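PDB 2R8Q: class I phosphodiesterase PDEB1 from Leishmania major, which is an all-helical catalytic domain of the cyclic nucleotide phosphodiesterase family, holding zinc and magnesium ions beside a pocket occupied by 3-isobutyl-1-methylxanthine. Local coordinates for residues A[207-212]-A[241-246]; A[249-254]-A[315-320]; A[260-265]-A[340-345]; A[267-272]-A[300-305]. All blocks are in the same frame, centred on the assembly; numbering follows the deposited sequence.

Contact 1 of 4, residues A[207-212]-A[241-246]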
loop_
_atom_site.group_PDB
_atom_site.type_symbol
_atom_site.label_atom_id
_atom_site.label_comp_id
_atom_site.label_asym_id
_atom_site.label_seq_id
_atom_site.Cartn_x
_atom_site.Cartn_y
_atom_site.Cartn_z
ATOM N N LEU A 207 -9.618 13.158 1.922
ATOM C CA LEU A 207 -8.271 13.022 2.457
ATOM C C LEU A 207 -7.351 12.407 1.400
ATOM O O LEU A 207 -6.261 12.920 1.142
ATOM C CB LEU A 207 -8.299 12.156 3.724
ATOM C CG LEU A 207 -6.976 11.831 4.428
ATOM C CD1 LEU A 207 -7.238 11.539 5.899
ATOM C CD2 LEU A 207 -6.310 10.637 3.748
ATOM N N ILE A 208 -7.806 11.324 0.776
ATOM C CA ILE A 208 -7.023 10.641 -0.249
ATOM C C ILE A 208 -6.764 11.545 -1.460
ATOM O O ILE A 208 -5.638 11.607 -1.962
ATOM C CB ILE A 208 -7.735 9.332 -0.673
ATOM C CG1 ILE A 208 -7.660 8.338 0.490
ATOM C CG2 ILE A 208 -7.106 8.766 -1.947
ATOM C CD1 ILE A 208 -8.615 7.157 0.394
ATOM N N ASP A 209 -7.796 12.249 -1.924
ATOM C CA ASP A 209 -7.632 13.150 -3.063
ATOM C C ASP A 209 -6.573 14.199 -2.757
ATOM O O ASP A 209 -5.727 14.516 -3.596
ATOM C CB ASP A 209 -8.940 13.878 -3.398
ATOM C CG ASP A 209 -9.969 12.975 -4.052
ATOM O OD1 ASP A 209 -9.576 11.954 -4.661
ATOM O OD2 ASP A 209 -11.172 13.307 -3.973
ATOM N N CYS A 210 -6.630 14.743 -1.546
ATOM C CA CYS A 210 -5.683 15.768 -1.137
ATOM C C CYS A 210 -4.250 15.261 -1.058
ATOM O O CYS A 210 -3.329 15.932 -1.517
ATOM C CB CYS A 210 -6.112 16.373 0.200
ATOM S SG CYS A 210 -7.492 17.526 0.019
ATOM N N VAL A 211 -4.055 14.081 -0.480
ATOM C CA VAL A 211 -2.708 13.532 -0.383
ATOM C C VAL A 211 -2.160 13.234 -1.779
ATOM O O VAL A 211 -1.012 13.552 -2.086
ATOM C CB VAL A 211 -2.677 12.226 0.448
ATOM C CG1 VAL A 211 -1.264 11.657 0.468
ATOM C CG2 VAL A 211 -3.140 12.498 1.867
ATOM N N LEU A 212 -2.979 12.625 -2.629
ATOM C CA LEU A 212 -2.511 12.301 -3.970
ATOM C C LEU A 212 -2.181 13.560 -4.764
ATOM O O LEU A 212 -1.309 13.543 -5.639
ATOM C CB LEU A 212 -3.557 11.464 -4.713
ATOM C CG LEU A 212 -3.848 10.083 -4.110
ATOM C CD1 LEU A 212 -4.921 9.385 -4.944
ATOM C CD2 LEU A 212 -2.573 9.247 -4.067
ATOM N N HIS A 241 -15.907 21.415 -7.137
ATOM C CA HIS A 241 -15.207 22.688 -7.079
ATOM C C HIS A 241 -14.522 22.816 -5.726
ATOM O O HIS A 241 -13.348 23.192 -5.639
ATOM C CB HIS A 241 -16.182 23.851 -7.266
ATOM C CG HIS A 241 -16.561 24.095 -8.692
ATOM N ND1 HIS A 241 -17.206 25.242 -9.103
ATOM C CD2 HIS A 241 -16.369 23.350 -9.807
ATOM C CE1 HIS A 241 -17.393 25.194 -10.410
ATOM N NE2 HIS A 241 -16.894 24.057 -10.862
ATOM N N ARG A 242 -15.257 22.499 -4.665
ATOM C CA ARG A 242 -14.697 22.591 -3.328
ATOM C C ARG A 242 -13.577 21.570 -3.143
ATOM O O ARG A 242 -12.610 21.826 -2.420
ATOM C CB ARG A 242 -15.793 22.407 -2.271
ATOM C CG ARG A 242 -16.927 23.422 -2.394
ATOM C CD ARG A 242 -17.724 23.525 -1.103
ATOM N NE ARG A 242 -18.096 22.205 -0.607
ATOM C CZ ARG A 242 -19.060 21.448 -1.121
ATOM N NH1 ARG A 242 -19.779 21.878 -2.152
ATOM N NH2 ARG A 242 -19.288 20.243 -0.619
ATOM N N ARG A 243 -13.691 20.419 -3.802
ATOM C CA ARG A 243 -12.646 19.405 -3.686
ATOM C C ARG A 243 -11.358 19.929 -4.310
ATOM O O ARG A 243 -10.275 19.765 -3.744
ATOM C CB ARG A 243 -13.054 18.100 -4.378
ATOM C CG ARG A 243 -12.032 16.971 -4.199
ATOM C CD ARG A 243 -11.753 16.720 -2.718
ATOM N NE ARG A 243 -12.991 16.664 -1.943
ATOM C CZ ARG A 243 -13.759 15.586 -1.827
ATOM N NH1 ARG A 243 -13.418 14.451 -2.426
ATOM N NH2 ARG A 243 -14.886 15.652 -1.132
ATOM N N LEU A 244 -11.471 20.560 -5.477
ATOM C CA LEU A 244 -10.301 21.109 -6.147
ATOM C C LEU A 244 -9.698 22.227 -5.289
ATOM O O LEU A 244 -8.482 22.420 -5.271
ATOM C CB LEU A 244 -10.677 21.630 -7.537
ATOM C CG LEU A 244 -9.547 22.230 -8.381
ATOM C CD1 LEU A 244 -8.346 21.297 -8.417
ATOM C CD2 LEU A 244 -10.069 22.485 -9.787
ATOM N N VAL A 245 -10.544 22.960 -4.572
ATOM C CA VAL A 245 -10.050 24.013 -3.695
ATOM C C VAL A 245 -9.230 23.383 -2.568
ATOM O O VAL A 245 -8.169 23.893 -2.208
ATOM C CB VAL A 245 -11.211 24.844 -3.088
ATOM C CG1 VAL A 245 -10.706 25.659 -1.893
ATOM C CG2 VAL A 245 -11.783 25.780 -4.148
ATOM N N MET A 246 -9.716 22.269 -2.023
ATOM C CA MET A 246 -9.001 21.574 -0.954
ATOM C C MET A 246 -7.639 21.099 -1.445
ATOM O O MET A 246 -6.622 21.263 -0.763
ATOM C CB MET A 246 -9.797 20.360 -0.469
ATOM C CG MET A 246 -11.084 20.683 0.272
ATOM S SD MET A 246 -12.002 19.171 0.696
ATOM C CE MET A 246 -11.017 18.561 2.054
#

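Contact 2 of 4, residues A[249-254]-A[315-320]. With ZN (zinc ion), chain C.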
loop_
_atom_site.group_PDB
_atom_site.type_symbol
_atom_site.label_atom_id
_atom_site.label_comp_id
_atom_site.label_asym_id
_atom_site.label_seq_id
_atom_site.Cartn_x
_atom_site.Cartn_y
_atom_site.Cartn_z
ATOM N N LEU A 249 -5.284 24.013 -1.905
ATOM C CA LEU A 249 -4.824 24.543 -0.627
ATOM C C LEU A 249 -3.729 23.672 -0.025
ATOM O O LEU A 249 -2.722 24.197 0.448
ATOM C CB LEU A 249 -5.978 24.668 0.373
ATOM C CG LEU A 249 -6.930 25.849 0.170
ATOM C CD1 LEU A 249 -8.120 25.703 1.101
ATOM C CD2 LEU A 249 -6.194 27.162 0.429
ATOM N N ILE A 250 -3.902 22.349 -0.029
ATOM C CA ILE A 250 -2.853 21.519 0.550
ATOM C C ILE A 250 -1.581 21.627 -0.283
ATOM O O ILE A 250 -0.477 21.571 0.258
ATOM C CB ILE A 250 -3.283 20.029 0.723
ATOM C CG1 ILE A 250 -2.234 19.307 1.580
ATOM C CG2 ILE A 250 -3.445 19.343 -0.635
ATOM C CD1 ILE A 250 -2.682 17.961 2.137
ATOM N N LYS A 251 -1.726 21.811 -1.593
ATOM C CA LYS A 251 -0.554 21.975 -2.446
ATOM C C LYS A 251 0.148 23.265 -2.037
ATOM O O LYS A 251 1.373 23.307 -1.916
ATOM C CB LYS A 251 -0.953 22.059 -3.921
ATOM C CG LYS A 251 -1.092 20.712 -4.613
ATOM C CD LYS A 251 -1.348 20.877 -6.108
ATOM C CE LYS A 251 -0.248 21.683 -6.792
ATOM N NZ LYS A 251 1.106 21.083 -6.623
ATOM N N ALA A 252 -0.639 24.313 -1.811
ATOM C CA ALA A 252 -0.095 25.607 -1.409
ATOM C C ALA A 252 0.650 25.480 -0.085
ATOM O O ALA A 252 1.767 25.973 0.057
ATOM C CB ALA A 252 -1.221 26.635 -1.278
ATOM N N GLY A 253 0.030 24.823 0.888
ATOM C CA GLY A 253 0.685 24.656 2.170
ATOM C C GLY A 253 1.976 23.871 2.029
ATOM O O GLY A 253 2.971 24.155 2.692
ATOM N N ASP A 254 1.963 22.881 1.144
ATOM C CA ASP A 254 3.125 22.034 0.921
ATOM C C ASP A 254 4.332 22.800 0.369
ATOM O O ASP A 254 5.476 22.477 0.702
ATOM C CB ASP A 254 2.736 20.887 -0.017
ATOM C CG ASP A 254 3.513 19.617 0.257
ATOM O OD1 ASP A 254 4.093 19.480 1.360
ATOM O OD2 ASP A 254 3.527 18.741 -0.634
ATOM N N GLY A 315 6.518 30.664 -7.003
ATOM C CA GLY A 315 6.146 32.042 -7.271
ATOM C C GLY A 315 4.900 32.181 -8.121
ATOM O O GLY A 315 3.929 32.821 -7.711
ATOM N N LYS A 316 4.923 31.586 -9.309
ATOM C CA LYS A 316 3.778 31.655 -10.205
ATOM C C LYS A 316 2.563 30.979 -9.583
ATOM O O LYS A 316 1.439 31.457 -9.725
ATOM C CB LYS A 316 4.091 30.987 -11.547
ATOM C CG LYS A 316 2.892 30.953 -12.490
ATOM C CD LYS A 316 3.192 30.217 -13.786
ATOM C CE LYS A 316 1.952 30.144 -14.664
ATOM N NZ LYS A 316 2.202 29.399 -15.931
ATOM N N PHE A 317 2.790 29.867 -8.890
ATOM C CA PHE A 317 1.688 29.140 -8.270
ATOM C C PHE A 317 0.896 30.022 -7.315
ATOM O O PHE A 317 -0.328 30.100 -7.409
ATOM C CB PHE A 317 2.196 27.902 -7.521
ATOM C CG PHE A 317 1.092 27.037 -6.970
ATOM C CD1 PHE A 317 0.206 26.389 -7.825
ATOM C CD2 PHE A 317 0.931 26.878 -5.596
ATOM C CE1 PHE A 317 -0.826 25.595 -7.324
ATOM C CE2 PHE A 317 -0.097 26.084 -5.083
ATOM C CZ PHE A 317 -0.976 25.444 -5.949
ATOM N N PHE A 318 1.579 30.686 -6.388
ATOM C CA PHE A 318 0.868 31.545 -5.447
ATOM C C PHE A 318 0.238 32.756 -6.126
ATOM O O PHE A 318 -0.890 33.132 -5.814
ATOM C CB PHE A 318 1.788 31.996 -4.305
ATOM C CG PHE A 318 1.881 31.000 -3.179
ATOM C CD1 PHE A 318 2.868 30.017 -3.176
ATOM C CD2 PHE A 318 0.949 31.016 -2.149
ATOM C CE1 PHE A 318 2.919 29.059 -2.159
ATOM C CE2 PHE A 318 0.987 30.064 -1.127
ATOM C CZ PHE A 318 1.973 29.084 -1.133
ATOM N N ARG A 319 0.959 33.368 -7.058
ATOM C CA ARG A 319 0.423 34.523 -7.764
ATOM C C ARG A 319 -0.865 34.132 -8.487
ATOM O O ARG A 319 -1.851 34.870 -8.465
ATOM C CB ARG A 319 1.461 35.049 -8.760
ATOM C CG ARG A 319 2.707 35.591 -8.076
ATOM C CD ARG A 319 3.918 35.568 -8.990
ATOM N NE ARG A 319 5.142 35.887 -8.261
ATOM C CZ ARG A 319 6.367 35.625 -8.706
ATOM N NH1 ARG A 319 6.534 35.033 -9.882
ATOM N NH2 ARG A 319 7.424 35.954 -7.976
ATOM N N ASP A 320 -0.853 32.957 -9.104
ATOM C CA ASP A 320 -2.011 32.462 -9.840
ATOM C C ASP A 320 -3.208 32.102 -8.969
ATOM O O ASP A 320 -4.328 32.532 -9.242
ATOM C CB ASP A 320 -1.615 31.248 -10.681
ATOM C CG ASP A 320 -0.982 31.636 -12.000
ATOM O OD1 ASP A 320 -0.354 32.713 -12.068
ATOM O OD2 ASP A 320 -1.102 30.857 -12.967
HETATM ZN ZN ZN C . 4.773 17.579 2.246
HETATM O O HOH W 1 4.314 16.693 0.334
HETATM O O HOH W 2 6.663 17.960 1.011
#

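Contact 3 of 4, residues A[260-265]-A[340-345]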
loop_
_atom_site.group_PDB
_atom_site.type_symbol
_atom_site.label_atom_id
_atom_site.label_comp_id
_atom_site.label_asym_id
_atom_site.label_seq_id
_atom_site.Cartn_x
_atom_site.Cartn_y
_atom_site.Cartn_z
ATOM N N LYS A 260 7.086 32.328 3.739
ATOM C CA LYS A 260 7.208 32.667 5.155
ATOM C C LYS A 260 8.241 33.771 5.372
ATOM O O LYS A 260 9.051 34.048 4.488
ATOM C CB LYS A 260 7.612 31.433 5.970
ATOM C CG LYS A 260 6.633 30.264 5.870
ATOM C CD LYS A 260 5.200 30.703 6.156
ATOM C CE LYS A 260 4.223 29.537 6.051
ATOM N NZ LYS A 260 4.338 28.606 7.205
ATOM N N PRO A 261 8.206 34.431 6.545
ATOM C CA PRO A 261 9.173 35.500 6.833
ATOM C C PRO A 261 10.560 35.009 6.421
ATOM O O PRO A 261 10.923 33.866 6.685
ATOM C CB PRO A 261 9.018 35.691 8.334
ATOM C CG PRO A 261 7.539 35.491 8.514
ATOM C CD PRO A 261 7.261 34.261 7.664
ATOM N N PHE A 262 11.335 35.879 5.780
ATOM C CA PHE A 262 12.641 35.490 5.263
ATOM C C PHE A 262 13.518 34.549 6.078
ATOM O O PHE A 262 13.948 33.514 5.571
ATOM C CB PHE A 262 13.476 36.716 4.895
ATOM C CG PHE A 262 14.690 36.372 4.084
ATOM C CD1 PHE A 262 14.555 35.939 2.768
ATOM C CD2 PHE A 262 15.958 36.412 4.650
ATOM C CE1 PHE A 262 15.666 35.548 2.028
ATOM C CE2 PHE A 262 17.078 36.022 3.917
ATOM C CZ PHE A 262 16.930 35.588 2.602
ATOM N N GLU A 263 13.809 34.900 7.325
ATOM C CA GLU A 263 14.665 34.049 8.140
ATOM C C GLU A 263 14.079 32.658 8.341
ATOM O O GLU A 263 14.810 31.665 8.369
ATOM C CB GLU A 263 14.938 34.708 9.494
ATOM C CG GLU A 263 15.734 35.999 9.394
ATOM C CD GLU A 263 16.994 35.843 8.559
ATOM O OE1 GLU A 263 17.768 34.892 8.809
ATOM O OE2 GLU A 263 17.214 36.675 7.653
ATOM N N THR A 264 12.758 32.589 8.474
ATOM C CA THR A 264 12.085 31.309 8.653
ATOM C C THR A 264 12.152 30.533 7.342
ATOM O O THR A 264 12.459 29.338 7.331
ATOM C CB THR A 264 10.624 31.523 9.072
ATOM O OG1 THR A 264 10.601 32.209 10.330
ATOM C CG2 THR A 264 9.896 30.194 9.211
ATOM N N SER A 265 11.881 31.223 6.239
ATOM C CA SER A 265 11.933 30.602 4.919
ATOM C C SER A 265 13.331 30.040 4.679
ATOM O O SER A 265 13.493 28.941 4.149
ATOM C CB SER A 265 11.593 31.632 3.838
ATOM O OG SER A 265 11.584 31.043 2.549
ATOM N N ARG A 340 12.176 36.850 -2.692
ATOM C CA ARG A 340 12.993 36.711 -3.892
ATOM C C ARG A 340 13.969 37.875 -3.961
ATOM O O ARG A 340 15.136 37.696 -4.306
ATOM C CB ARG A 340 12.142 36.709 -5.166
ATOM C CG ARG A 340 12.978 36.405 -6.409
ATOM C CD ARG A 340 12.251 36.720 -7.700
ATOM N NE ARG A 340 13.023 36.302 -8.872
ATOM C CZ ARG A 340 14.203 36.807 -9.226
ATOM N NH1 ARG A 340 14.770 37.765 -8.504
ATOM N NH2 ARG A 340 14.819 36.352 -10.309
ATOM N N ALA A 341 13.480 39.066 -3.630
ATOM C CA ALA A 341 14.309 40.266 -3.653
ATOM C C ALA A 341 15.480 40.130 -2.685
ATOM O O ALA A 341 16.603 40.524 -3.000
ATOM C CB ALA A 341 13.471 41.487 -3.294
ATOM N N LYS A 342 15.216 39.570 -1.509
ATOM C CA LYS A 342 16.264 39.391 -0.511
ATOM C C LYS A 342 17.293 38.358 -0.965
ATOM O O LYS A 342 18.486 38.517 -0.714
ATOM C CB LYS A 342 15.652 38.988 0.834
ATOM C CG LYS A 342 14.766 40.070 1.433
ATOM C CD LYS A 342 14.196 39.665 2.782
ATOM C CE LYS A 342 13.344 40.779 3.369
ATOM N NZ LYS A 342 12.804 40.420 4.709
ATOM N N TRP A 343 16.839 37.300 -1.632
ATOM C CA TRP A 343 17.763 36.282 -2.122
ATOM C C TRP A 343 18.640 36.895 -3.209
ATOM O O TRP A 343 19.837 36.615 -3.288
ATOM C CB TRP A 343 17.005 35.085 -2.707
ATOM C CG TRP A 343 16.368 34.186 -1.686
ATOM C CD1 TRP A 343 15.042 33.875 -1.585
ATOM C CD2 TRP A 343 17.032 33.450 -0.646
ATOM N NE1 TRP A 343 14.837 32.992 -0.550
ATOM C CE2 TRP A 343 16.041 32.715 0.043
ATOM C CE3 TRP A 343 18.368 33.341 -0.231
ATOM C CZ2 TRP A 343 16.342 31.878 1.127
ATOM C CZ3 TRP A 343 18.668 32.508 0.846
ATOM C CH2 TRP A 343 17.655 31.789 1.512
ATOM N N GLN A 344 18.033 37.732 -4.045
ATOM C CA GLN A 344 18.747 38.392 -5.133
ATOM C C GLN A 344 19.789 39.359 -4.578
ATOM O O GLN A 344 20.866 39.526 -5.152
ATOM C CB GLN A 344 17.761 39.148 -6.028
ATOM C CG GLN A 344 18.381 39.741 -7.286
ATOM C CD GLN A 344 18.905 38.680 -8.234
ATOM O OE1 GLN A 344 18.152 37.831 -8.711
ATOM N NE2 GLN A 344 20.204 38.722 -8.511
ATOM N N GLU A 345 19.464 39.997 -3.458
ATOM C CA GLU A 345 20.384 40.941 -2.838
ATOM C C GLU A 345 21.572 40.188 -2.249
ATOM O O GLU A 345 22.699 40.686 -2.253
ATOM C CB GLU A 345 19.667 41.740 -1.746
ATOM C CG GLU A 345 20.507 42.851 -1.140
ATOM C CD GLU A 345 19.697 43.786 -0.265
ATOM O OE1 GLU A 345 19.131 43.322 0.747
ATOM O OE2 GLU A 345 19.622 44.990 -0.595
HETATM O O HOH W 3 10.152 38.505 5.375
HETATM O O HOH W 4 12.711 31.448 0.141
#

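Contact 4 of 4, residues A[267-272]-A[300-305]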
loop_
_atom_site.group_PDB
_atom_site.type_symbol
_atom_site.label_atom_id
_atom_site.label_comp_id
_atom_site.label_asym_id
_atom_site.label_seq_id
_atom_site.Cartn_x
_atom_site.Cartn_y
_atom_site.Cartn_z
ATOM N N MET A 267 15.534 29.008 6.918
ATOM C CA MET A 267 15.792 27.808 7.699
ATOM C C MET A 267 15.144 26.587 7.055
ATOM O O MET A 267 15.703 25.492 7.095
ATOM C CB MET A 267 15.305 27.973 9.142
ATOM C CG MET A 267 16.163 28.926 9.959
ATOM S SD MET A 267 15.856 28.803 11.735
ATOM C CE MET A 267 16.888 27.393 12.151
ATOM N N TRP A 268 13.966 26.765 6.467
ATOM C CA TRP A 268 13.316 25.639 5.806
ATOM C C TRP A 268 14.161 25.236 4.603
ATOM O O TRP A 268 14.344 24.050 4.336
ATOM C CB TRP A 268 11.911 26.008 5.325
ATOM C CG TRP A 268 10.857 26.058 6.392
ATOM C CD1 TRP A 268 10.094 27.137 6.734
ATOM C CD2 TRP A 268 10.410 24.973 7.219
ATOM N NE1 TRP A 268 9.198 26.795 7.716
ATOM C CE2 TRP A 268 9.371 25.473 8.034
ATOM C CE3 TRP A 268 10.784 23.630 7.349
ATOM C CZ2 TRP A 268 8.698 24.674 8.970
ATOM C CZ3 TRP A 268 10.115 22.831 8.283
ATOM C CH2 TRP A 268 9.083 23.361 9.081
ATOM N N ALA A 269 14.666 26.229 3.873
ATOM C CA ALA A 269 15.482 25.957 2.691
ATOM C C ALA A 269 16.729 25.148 3.033
ATOM O O ALA A 269 17.170 24.306 2.244
ATOM C CB ALA A 269 15.870 27.267 2.005
ATOM N N MET A 270 17.306 25.404 4.203
ATOM C CA MET A 270 18.496 24.671 4.628
ATOM C C MET A 270 18.132 23.206 4.854
ATOM O O MET A 270 18.898 22.310 4.507
ATOM C CB MET A 270 19.064 25.270 5.919
ATOM C CG MET A 270 19.608 26.675 5.759
ATOM S SD MET A 270 20.184 27.341 7.339
ATOM C CE MET A 270 20.667 28.995 6.860
ATOM N N ALA A 271 16.955 22.969 5.435
ATOM C CA ALA A 271 16.503 21.609 5.699
ATOM C C ALA A 271 16.225 20.860 4.394
ATOM O O ALA A 271 16.624 19.706 4.242
ATOM C CB ALA A 271 15.251 21.632 6.573
ATOM N N VAL A 272 15.532 21.512 3.462
ATOM C CA VAL A 272 15.238 20.891 2.171
ATOM C C VAL A 272 16.549 20.550 1.470
ATOM O O VAL A 272 16.730 19.440 0.967
ATOM C CB VAL A 272 14.433 21.833 1.240
ATOM C CG1 VAL A 272 14.294 21.201 -0.143
ATOM C CG2 VAL A 272 13.064 22.103 1.825
ATOM N N ASN A 300 26.347 24.472 -4.275
ATOM C CA ASN A 300 25.501 25.510 -4.852
ATOM C C ASN A 300 25.088 26.539 -3.804
ATOM O O ASN A 300 25.036 26.241 -2.610
ATOM C CB ASN A 300 24.249 24.887 -5.474
ATOM C CG ASN A 300 24.575 23.921 -6.595
ATOM O OD1 ASN A 300 25.208 24.289 -7.582
ATOM N ND2 ASN A 300 24.139 22.675 -6.446
ATOM N N GLU A 301 24.795 27.750 -4.264
ATOM C CA GLU A 301 24.381 28.835 -3.383
ATOM C C GLU A 301 22.913 28.648 -3.007
ATOM O O GLU A 301 22.073 28.409 -3.875
ATOM C CB GLU A 301 24.558 30.179 -4.097
ATOM C CG GLU A 301 24.415 31.390 -3.194
ATOM C CD GLU A 301 25.558 31.512 -2.206
ATOM O OE1 GLU A 301 26.714 31.670 -2.656
ATOM O OE2 GLU A 301 25.303 31.447 -0.985
ATOM N N LEU A 302 22.606 28.757 -1.716
ATOM C CA LEU A 302 21.231 28.592 -1.252
ATOM C C LEU A 302 20.303 29.559 -1.986
ATOM O O LEU A 302 19.198 29.190 -2.388
ATOM C CB LEU A 302 21.150 28.835 0.259
ATOM C CG LEU A 302 19.853 28.447 0.981
ATOM C CD1 LEU A 302 19.641 26.944 0.901
ATOM C CD2 LEU A 302 19.934 28.881 2.436
ATOM N N ALA A 303 20.767 30.793 -2.166
ATOM C CA ALA A 303 19.989 31.828 -2.843
ATOM C C ALA A 303 19.603 31.455 -4.274
ATOM O O ALA A 303 18.479 31.705 -4.707
ATOM C CB ALA A 303 20.764 33.145 -2.840
ATOM N N ARG A 304 20.538 30.860 -5.008
ATOM C CA ARG A 304 20.280 30.462 -6.387
ATOM C C ARG A 304 19.148 29.443 -6.489
ATOM O O ARG A 304 18.259 29.574 -7.331
ATOM C CB ARG A 304 21.554 29.887 -7.010
ATOM C CG ARG A 304 21.341 29.221 -8.353
ATOM C CD ARG A 304 22.669 28.901 -9.011
ATOM N NE ARG A 304 23.454 30.114 -9.204
ATOM C CZ ARG A 304 24.581 30.176 -9.905
ATOM N NH1 ARG A 304 25.064 29.090 -10.490
ATOM N NH2 ARG A 304 25.218 31.331 -10.028
ATOM N N GLY A 305 19.184 28.431 -5.627
ATOM C CA GLY A 305 18.157 27.405 -5.644
ATOM C C GLY A 305 16.779 27.927 -5.281
ATOM O O GLY A 305 15.772 27.500 -5.851
#

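Contact 1 of 4, residues A[207-212]-A[241-246]
Arg243 folds its side chain over toward Asp209 and meets one oxygen of the carboxylate. Its NH1 donates to Asp209 OD2 at 3.0 Å, a salt bridge with an N-H...O angle of 150°. The oxygen lies in the guanidinium plane and is approached nearly along its C-O bond, while the two flat groups are turned 37° apart. Bends at chi2 and chi3 bring the long arginine back across the aspartate, its CD lying 3.7 Å from the same OD2. The other oxygen, Asp209 OD1, pairs with Arg205 one turn earlier, so the carboxylate is shared between two arginines, which probably steadies its negative charge.

Beside the salt bridge the contact becomes apolar. Cys210 points its sulfur at the base of Met246, with SG 3.7 Å from Met246 CB, and the methionine CE stands 4.2 Å from the same SG. A small thiol suits this place, where the helices draw close and the CA atoms of Cys210 and Met246 are 6.7 Å apart. Tyr202 makes a cation-pi contact with Arg243, Thr136 of helix 127-139 packs on Cys210, and Ala165 of the second subunit packs on Ile208, Asp209 and Leu212, so helix 197-212 also meets the neighbouring chain.

Contact 2 of 4, residues A[249-254]-A[315-320]
Phe317 reaches from helix 315-320 onto helix 249-254, its CB directed at the opposing backbone. Beyond CB, a first torsion of -175° sets CG anti to the backbone N and carries the ring across the gap. At the ring edge, CE2 stops 3.7 Å from Ala252 CA and 4.0 Å from Ala252 CB. At the far end, CZ meets Lys251 CB and CE, both at 3.9 Å, and CE1 also touches CE. The lysine chain crosses the phenylalanine at about a right angle, bent at chi3 and chi4; its NZ is hydrogen-bonded to His219, and any cation-pi attraction to Phe317 is long and weak.

Phe318 arrives beside it with its edge, CZ lying 3.3 Å from Ala252 O and 4.0 Å from Ala252 CB. Alanine suits this position because its single methyl leaves room for two phenyl rings at one residue. The short helix axes come within 10.9 Å and run at 138° to each other, a spacing bridged by aromatic side chains on a small residue.

At the C-terminal end of helix 239-254, Asp254 turns away and binds the zinc ion through OD1 at 2.2 Å. His104, His140 and Asp141 with two waters complete the coordination, the His/Asp metal site characteristic of the HD-type phosphodiesterase fold.

Contact 3 of 4, residues A[260-265]-A[340-345]
Phe262, which buries the most surface here, is inserted between Trp343 and Lys342 of the helix opposite. A chi1 of -167° swings the ring away from the backbone N, out toward segment 340-345, where it presents an edge to the indole. Its CE1 stands over the centre of the Trp343 ring system, 3.5 Å from CE2. The centroids of the phenyl and the six-membered indole ring are 4.7 Å apart and the planes meet at 60°, an edge-to-face pair.

Lys342 covers a face of the phenyl ring. Extended beyond CG, it runs antiparallel to the phenylalanine side chain: CB forms a CH-pi contact, 3.9 Å from the ring centroid, and CD lies 3.6 Å from Phe262 CG. Lysine suits this exposed margin, since its methylenes cover the aromatic ring while NZ reaches a water that also accepts from Phe262 N; the lysine bond to that water is weak.

A second water is held more firmly, 2.7 Å from both Trp343 NE1 and Ser265 OG, so the buried indole N-H is satisfied. Ser265 OG is also bonded to Asn257 O, tying the bridge to a residue of the 3-isobutyl-1-methylxanthine pocket. The edge-to-face pair joins the start of helix 262-285 to the C-terminal helix 330-348 of this all-helical catalytic domain.

Contact 4 of 4, residues A[267-272]-A[300-305]
This is a small, mainly apolar helix-to-helix contact in which Leu302, in the first turn of helix 302-324, rests against the flank of helix 262-285, on residues Ala269 and Met270. The two methyls of the leucine divide the work. CD1 lies 3.9 Å from Ala269 CB and equally near Ala269 O, so it touches both the side chain and the backbone of that residue, whereas CD2 is 4.0 Å from Met270 CG. Leu302 can straddle the two neighbouring residues because its chi1, -168°, sends the branched end outward from its own helix. Met270, extended beyond CG, crosses the leucine at about a right angle and meets it with its CG methylene.

Both helices belong to the all-helical catalytic domain of the phosphodiesterase family, and helix 262-285 supplies part of the pocket in which 3-isobutyl-1-methylxanthine is bound. Val272, less than one turn past Ala269, touches that ligand, and the Ala269 side chain is itself about 5 Å from it, so the contact lies just behind the pocket wall. The small alanine fits a site where the helix is approached closely, its CA standing 7.5 Å from that of Leu302. Methionine, by contrast, suits the exposed margin, its flexible chain lying against the leucine. Arg266 and Thr273 of helix 262-285 also touch Leu302, and Trp343 of helix 330-348 packs on both Leu302 and Ala303.

Overall arrangement
The four contacts link five helices of one all-helical domain. Contacts 1 and 2 share helix 239-254, contacts 3 and 4 share helix 262-285, and contacts 2 and 4 share helix 302-324. Contact 1 closes before the others open; contacts 2 and 3 interleave along the chain, and contact 4 is nested within the loops of both. Centres of contacts 1 and 2 lie about 14 Å apart, with Cys210 touching Ile250, and those of contacts 3 and 4 about 11 Å apart, joined through Trp343. Contacts 1 and 4, about 29 Å apart between centres, fall on opposite sides of the chain's centre. Together they connect a helix bearing a zinc ligand with helices lining the 3-isobutyl-1-methylxanthine pocket.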